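Local coordinates for tungsten formylmethanofuran dehydrogenase subunit E (PDB 3D00) that binds zinc through a C-terminal treble-clef finger and, as an FmdE-like protein, may take part in formylmethanofuran dehydrogenase chemistry, at the interface of chains A and B. Residues are numbered along the deposited sequence; one frame, centred on the assembly and turned at random. Chains: chain A/B, Tungsten formylmethanofuran dehydrogenase subunit E.

Contact 1: the interface of chains A and B. Residues chain A 171-173, 181-183, 187-189; chain B 82, 84.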
loop_
_atom_site.group_PDB
_atom_site.type_symbol
_atom_site.label_atom_id
_atom_site.label_comp_id
_atom_site.label_asym_id
_atom_site.label_seq_id
_atom_site.Cartn_x
_atom_site.Cartn_y
_atom_site.Cartn_z
ATOM N N GLU A 171 -10.157 22.483 1.887
ATOM C CA GLU A 171 -8.912 21.764 2.004
ATOM C C GLU A 171 -8.058 22.000 0.760
ATOM O O GLU A 171 -8.575 22.301 -0.310
ATOM C CB GLU A 171 -9.190 20.278 2.248
ATOM C CG GLU A 171 -9.528 19.991 3.727
ATOM C CD GLU A 171 -10.004 18.592 3.985
ATOM O OE1 GLU A 171 -9.243 17.645 3.654
ATOM O OE2 GLU A 171 -11.134 18.436 4.520
ATOM N N ALA A 172 -6.750 21.876 0.916
ATOM C CA ALA A 172 -5.830 22.012 -0.195
ATOM C C ALA A 172 -5.869 20.762 -1.099
ATOM O O ALA A 172 -5.979 19.623 -0.638
ATOM C CB ALA A 172 -4.416 22.278 0.299
ATOM N N TYR A 173 -5.819 21.015 -2.403
ATOM C CA TYR A 173 -5.831 19.968 -3.416
ATOM C C TYR A 173 -5.120 20.464 -4.709
ATOM O O TYR A 173 -4.907 21.655 -4.882
ATOM C CB TYR A 173 -7.278 19.479 -3.679
ATOM C CG TYR A 173 -8.088 20.409 -4.524
ATOM C CD1 TYR A 173 -8.584 21.597 -4.011
ATOM C CD2 TYR A 173 -8.321 20.137 -5.866
ATOM C CE1 TYR A 173 -9.303 22.497 -4.810
ATOM C CE2 TYR A 173 -9.057 21.039 -6.669
ATOM C CZ TYR A 173 -9.548 22.209 -6.128
ATOM O OH TYR A 173 -10.278 23.122 -6.898
ATOM N N CYS A 181 -12.340 19.698 -5.247
ATOM C CA CYS A 181 -11.498 18.552 -5.096
ATOM C C CYS A 181 -12.316 17.322 -5.425
ATOM O O CYS A 181 -13.563 17.355 -5.518
ATOM C CB CYS A 181 -10.949 18.452 -3.686
ATOM S SG CYS A 181 -12.183 17.980 -2.517
ATOM N N LEU A 182 -11.584 16.235 -5.616
ATOM C CA LEU A 182 -12.155 14.990 -6.103
ATOM C C LEU A 182 -13.113 14.413 -5.076
ATOM O O LEU A 182 -14.041 13.718 -5.427
ATOM C CB LEU A 182 -11.052 14.009 -6.468
ATOM C CG LEU A 182 -10.257 14.298 -7.763
ATOM C CD1 LEU A 182 -9.069 13.354 -7.960
ATOM C CD2 LEU A 182 -11.174 14.276 -9.029
ATOM N N SER A 183 -12.911 14.730 -3.797
ATOM C CA SER A 183 -13.842 14.287 -2.773
ATOM C C SER A 183 -15.173 15.004 -2.963
ATOM O O SER A 183 -16.227 14.368 -3.072
ATOM C CB SER A 183 -13.281 14.510 -1.359
ATOM O OG SER A 183 -14.196 14.047 -0.384
ATOM N N GLY A 187 -16.071 11.751 -4.946
ATOM C CA GLY A 187 -15.242 10.678 -4.456
ATOM C C GLY A 187 -15.314 10.462 -2.949
ATOM O O GLY A 187 -14.781 9.474 -2.462
ATOM N N SER A 188 -15.923 11.393 -2.205
ATOM C CA SER A 188 -16.055 11.258 -0.776
ATOM C C SER A 188 -16.579 9.883 -0.394
ATOM O O SER A 188 -17.632 9.466 -0.855
ATOM C CB SER A 188 -16.987 12.306 -0.172
ATOM O OG SER A 188 -17.000 12.157 1.240
ATOM N N PRO A 189 -15.843 9.167 0.463
ATOM C CA PRO A 189 -16.353 7.956 1.054
ATOM C C PRO A 189 -17.317 8.149 2.239
ATOM O O PRO A 189 -17.802 7.154 2.764
ATOM C CB PRO A 189 -15.074 7.279 1.530
ATOM C CG PRO A 189 -14.205 8.373 1.878
ATOM C CD PRO A 189 -14.456 9.435 0.889
HETATM N N MSE B 82 -7.251 10.908 -3.927
HETATM C CA MSE B 82 -7.962 12.159 -4.187
HETATM C C MSE B 82 -7.104 13.396 -3.947
HETATM O O MSE B 82 -7.585 14.494 -4.055
HETATM C CB MSE B 82 -9.228 12.204 -3.356
HETATM C CG MSE B 82 -10.151 11.099 -3.713
HETATM SE SE MSE B 82 -11.790 11.125 -2.757
HETATM C CE MSE B 82 -11.066 10.930 -1.013
ATOM N N LEU B 84 -5.889 14.594 -1.225
ATOM C CA LEU B 84 -6.232 15.250 0.020
ATOM C C LEU B 84 -5.402 14.611 1.135
ATOM O O LEU B 84 -5.366 13.413 1.287
ATOM C CB LEU B 84 -7.721 15.121 0.322
ATOM C CG LEU B 84 -8.636 15.815 -0.676
ATOM C CD1 LEU B 84 -10.084 15.479 -0.381
ATOM C CD2 LEU B 84 -8.421 17.343 -0.683
HETATM O O HOH W 1 -8.679 16.468 -5.438
#

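Contact 2: the interface of chains A and B. Residues chain A 53, 55, 82, 86, 88, 99, 146, 148, 150; chain B 171, 189-190.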
loop_
_atom_site.group_PDB
_atom_site.type_symbol
_atom_site.label_atom_id
_atom_site.label_comp_id
_atom_site.label_asym_id
_atom_site.label_seq_id
_atom_site.Cartn_x
_atom_site.Cartn_y
_atom_site.Cartn_z
ATOM N N ILE A 53 5.626 -3.523 -9.340
ATOM C CA ILE A 53 4.203 -3.522 -9.689
ATOM C C ILE A 53 3.575 -4.817 -9.217
ATOM O O ILE A 53 4.098 -5.894 -9.532
ATOM C CB ILE A 53 3.956 -3.438 -11.226
ATOM C CG1 ILE A 53 4.147 -2.035 -11.756
ATOM C CG2 ILE A 53 2.517 -3.828 -11.582
ATOM C CD1 ILE A 53 4.824 -2.070 -13.032
ATOM N N GLU A 55 -0.059 -6.932 -9.478
ATOM C CA GLU A 55 -1.225 -6.975 -10.317
ATOM C C GLU A 55 -2.438 -7.460 -9.574
ATOM O O GLU A 55 -3.477 -7.720 -10.167
ATOM C CB GLU A 55 -0.959 -7.838 -11.537
ATOM C CG GLU A 55 0.347 -7.490 -12.159
ATOM C CD GLU A 55 0.642 -8.194 -13.448
ATOM O OE1 GLU A 55 -0.218 -8.860 -14.051
ATOM O OE2 GLU A 55 1.791 -8.030 -13.866
HETATM N N MSE A 82 -5.774 -5.948 -10.875
HETATM C CA MSE A 82 -6.280 -6.737 -11.998
HETATM C C MSE A 82 -6.596 -8.180 -11.623
HETATM O O MSE A 82 -6.954 -8.958 -12.468
HETATM C CB MSE A 82 -5.292 -6.675 -13.145
HETATM C CG MSE A 82 -5.115 -5.287 -13.635
HETATM SE SE MSE A 82 -3.937 -5.136 -15.116
HETATM C CE MSE A 82 -2.380 -5.811 -14.267
ATOM N N ALA A 86 0.624 -11.813 -9.582
ATOM C CA ALA A 86 1.874 -11.557 -10.277
ATOM C C ALA A 86 2.509 -10.267 -9.737
ATOM O O ALA A 86 1.829 -9.340 -9.291
ATOM C CB ALA A 86 1.608 -11.433 -11.754
ATOM N N SER A 88 5.948 -7.627 -10.786
ATOM C CA SER A 88 7.133 -7.317 -11.550
ATOM C C SER A 88 7.987 -6.337 -10.774
ATOM O O SER A 88 7.466 -5.454 -10.041
ATOM C CB SER A 88 6.795 -6.748 -12.924
ATOM O OG SER A 88 6.211 -5.478 -12.816
ATOM N N ARG A 99 8.794 -10.242 -14.560
ATOM C CA ARG A 99 7.514 -10.533 -13.985
ATOM C C ARG A 99 7.511 -11.957 -13.504
ATOM O O ARG A 99 7.982 -12.858 -14.215
ATOM C CB ARG A 99 6.441 -10.391 -15.030
ATOM C CG ARG A 99 5.050 -10.582 -14.515
ATOM C CD ARG A 99 4.132 -10.370 -15.719
ATOM N NE ARG A 99 2.737 -10.410 -15.341
ATOM C CZ ARG A 99 1.952 -11.450 -15.482
ATOM N NH1 ARG A 99 2.421 -12.548 -16.020
ATOM N NH2 ARG A 99 0.700 -11.382 -15.052
ATOM N N ARG A 146 9.198 -14.087 -16.455
ATOM C CA ARG A 146 9.263 -13.633 -17.830
ATOM C C ARG A 146 9.861 -12.250 -17.858
ATOM O O ARG A 146 9.492 -11.435 -17.043
ATOM C CB ARG A 146 7.855 -13.587 -18.413
ATOM C CG ARG A 146 7.735 -12.720 -19.616
ATOM C CD ARG A 146 6.573 -13.125 -20.469
ATOM N NE ARG A 146 5.303 -12.858 -19.793
ATOM C CZ ARG A 146 4.363 -13.777 -19.508
ATOM N NH1 ARG A 146 4.500 -15.071 -19.818
ATOM N NH2 ARG A 146 3.253 -13.367 -18.902
ATOM N N VAL A 148 10.076 -8.507 -18.994
ATOM C CA VAL A 148 9.095 -7.524 -19.430
ATOM C C VAL A 148 9.728 -6.138 -19.585
ATOM O O VAL A 148 10.762 -5.851 -19.003
ATOM C CB VAL A 148 7.868 -7.460 -18.452
ATOM C CG1 VAL A 148 7.133 -8.794 -18.407
ATOM C CG2 VAL A 148 8.266 -6.973 -17.028
ATOM N N LEU A 150 8.163 -2.099 -19.289
ATOM C CA LEU A 150 6.985 -1.325 -18.962
ATOM C C LEU A 150 6.595 -0.395 -20.125
ATOM O O LEU A 150 7.440 0.052 -20.904
ATOM C CB LEU A 150 7.180 -0.550 -17.642
ATOM C CG LEU A 150 6.982 -1.386 -16.374
ATOM C CD1 LEU A 150 5.500 -1.691 -16.116
ATOM C CD2 LEU A 150 7.789 -2.723 -16.377
ATOM N N GLU B 171 -3.447 -17.303 -17.347
ATOM C CA GLU B 171 -3.337 -17.100 -15.924
ATOM C C GLU B 171 -4.724 -17.133 -15.285
ATOM O O GLU B 171 -5.723 -16.857 -15.939
ATOM C CB GLU B 171 -2.595 -15.791 -15.641
ATOM C CG GLU B 171 -1.065 -15.958 -15.765
ATOM C CD GLU B 171 -0.301 -14.668 -15.697
ATOM O OE1 GLU B 171 -0.451 -13.954 -14.671
ATOM O OE2 GLU B 171 0.448 -14.368 -16.663
ATOM N N PRO B 189 0.404 -3.289 -18.007
ATOM C CA PRO B 189 1.425 -2.272 -18.018
ATOM C C PRO B 189 2.643 -2.562 -18.914
ATOM O O PRO B 189 3.531 -1.720 -18.982
ATOM C CB PRO B 189 1.852 -2.244 -16.555
ATOM C CG PRO B 189 1.679 -3.603 -16.112
ATOM C CD PRO B 189 0.469 -4.109 -16.783
ATOM N N TYR B 190 2.698 -3.716 -19.579
ATOM C CA TYR B 190 3.926 -4.162 -20.224
ATOM C C TYR B 190 3.757 -4.032 -21.704
ATOM O O TYR B 190 2.637 -4.090 -22.212
ATOM C CB TYR B 190 4.239 -5.609 -19.886
ATOM C CG TYR B 190 4.109 -5.915 -18.411
ATOM C CD1 TYR B 190 4.950 -5.319 -17.502
ATOM C CD2 TYR B 190 3.139 -6.773 -17.940
ATOM C CE1 TYR B 190 4.819 -5.566 -16.099
ATOM C CE2 TYR B 190 3.007 -7.034 -16.544
ATOM C CZ TYR B 190 3.862 -6.415 -15.640
ATOM O OH TYR B 190 3.775 -6.624 -14.245
HETATM O O HOH W 2 1.166 -15.508 -18.711
#

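Contact 1: the interface of chains A and B
Water 1 joins A:Leu182 to B:Met82, taking the backbone N-H of A:Leu182 on one side, where N lies 2.9 Å from the water oxygen, and meeting the carbonyl O of B:Met82 on the other, 2.6 Å from the water oxygen. The donor is the first residue of helix 182-187, and the partial positive charge of a helix start would favour this bridge. Most of the rest is packing of the two side chains of chain B on chain A. B:Leu84 opens its isopropyl fork against the zinc finger. Branch CD1 presses on CB of A:Ser183 at 3.5 Å, a tight fit, and also rests 3.9 Å from SG of A:Cys181, one of the zinc-binding thiolates. Branch CD2 turns to the strand, 3.3 Å from the backbone O of A:Ala172 and 3.9 Å from CB of A:Tyr173. A branched aliphatic group suits this place, since its two methyls serve two walls at once. A:Ser183 offers carbon here because its OG stands anti to the backbone N (chi1 -179°). Within chain A, CA of A:Cys181 sits over one face of the A:Tyr173 ring, toward the rim. B:Met82, a selenomethionine, supplies a long flexible arm: its CB faces CB of A:Leu182, while SE lies 3.4 Å from the carbonyl O of A:Gly187. A bend at the last torsion (chi3 -61°) swings the terminal methyl CE tip to tip toward CD of A:Pro189. The lack of a side chain at A:Gly187 probably helps the bulky selenium come close. In the fold, the patch lies where strand 172-174 and helix 182-187 of the treble clef of chain A meet the loop residues just ahead of strand 86-91 of chain B.

Contact 2: the interface of chains A and B
A:Arg99 and B:Glu171 reach toward each other tip to tip, with guanidinium and carboxylate planes turned 40° apart. The grip is end-on: NH1 of A:Arg99 gives to OE2 of B:Glu171 at 2.8 Å, and NH2 gives to OE1 on its syn lone pair, also at 2.8 Å. The same guanidinium presents its side to A:Glu55, where NE bonds OE2 at 3.0 Å and NH2 bonds OE1 at 2.9 Å, the latter from above the carboxylate plane. Arginine suits this place because its planar group can serve two carboxylates; CG anti to the backbone N (chi1 -176°) and an extended chain carry it there. An alanine in its place would probably leave A:Glu55 and B:Glu171 without their shared positive partner, like charges facing each other with OE1 atoms 5.1 Å apart. The B:Tyr190 ring crosses this arginine at about a right angle, its plane 69° from the guanidinium, with CE2 3.6 Å from CD of A:Arg99. Its phenol OH donates to OE2 of A:Glu55 at 2.5 Å, nearly along that oxygen's C-O axis, and is also hydrogen-bonded to OG of A:Ser88 at 3.0 Å, both at the ring's edge. The ring is sandwiched between its own neighbour B:Pro189, CG over the centre of one face, and A:Val148, CG1 toward the rim of the other; A:Leu150 CD1 also touches it. A flat ring with a polar tip suits this. A:Arg146 adds a longer salt bridge to B:Glu171, reinforced through water 2. In the fold, the C-terminal tail of chain B lies against strands 86-91, 96-102 and 143-149 of chain A, B:Tyr190 forming an antiparallel beta bridge with A:Leu150, while B:Glu171 sits just ahead of strand 172-174.

About 30 Å separates the centres of contact 1 and contact 2, which are parts of one two-fold symmetric interface. Position 171, position 189 and the selenomethionine at position 82 recur in both with the chains exchanged, so contact 1 and the twin of contact 2 adjoin. Each zinc finger reaches onto the core of the other chain: contact 1 supplies mainly apolar packing beside the metal site, contact 2 the charged grip on the finger loop and the aromatic grip on the tail. Such reciprocal docking suggests a dimer in which each C-terminal finger packs on the partner's core, although the deposited assembly does not establish this in solution.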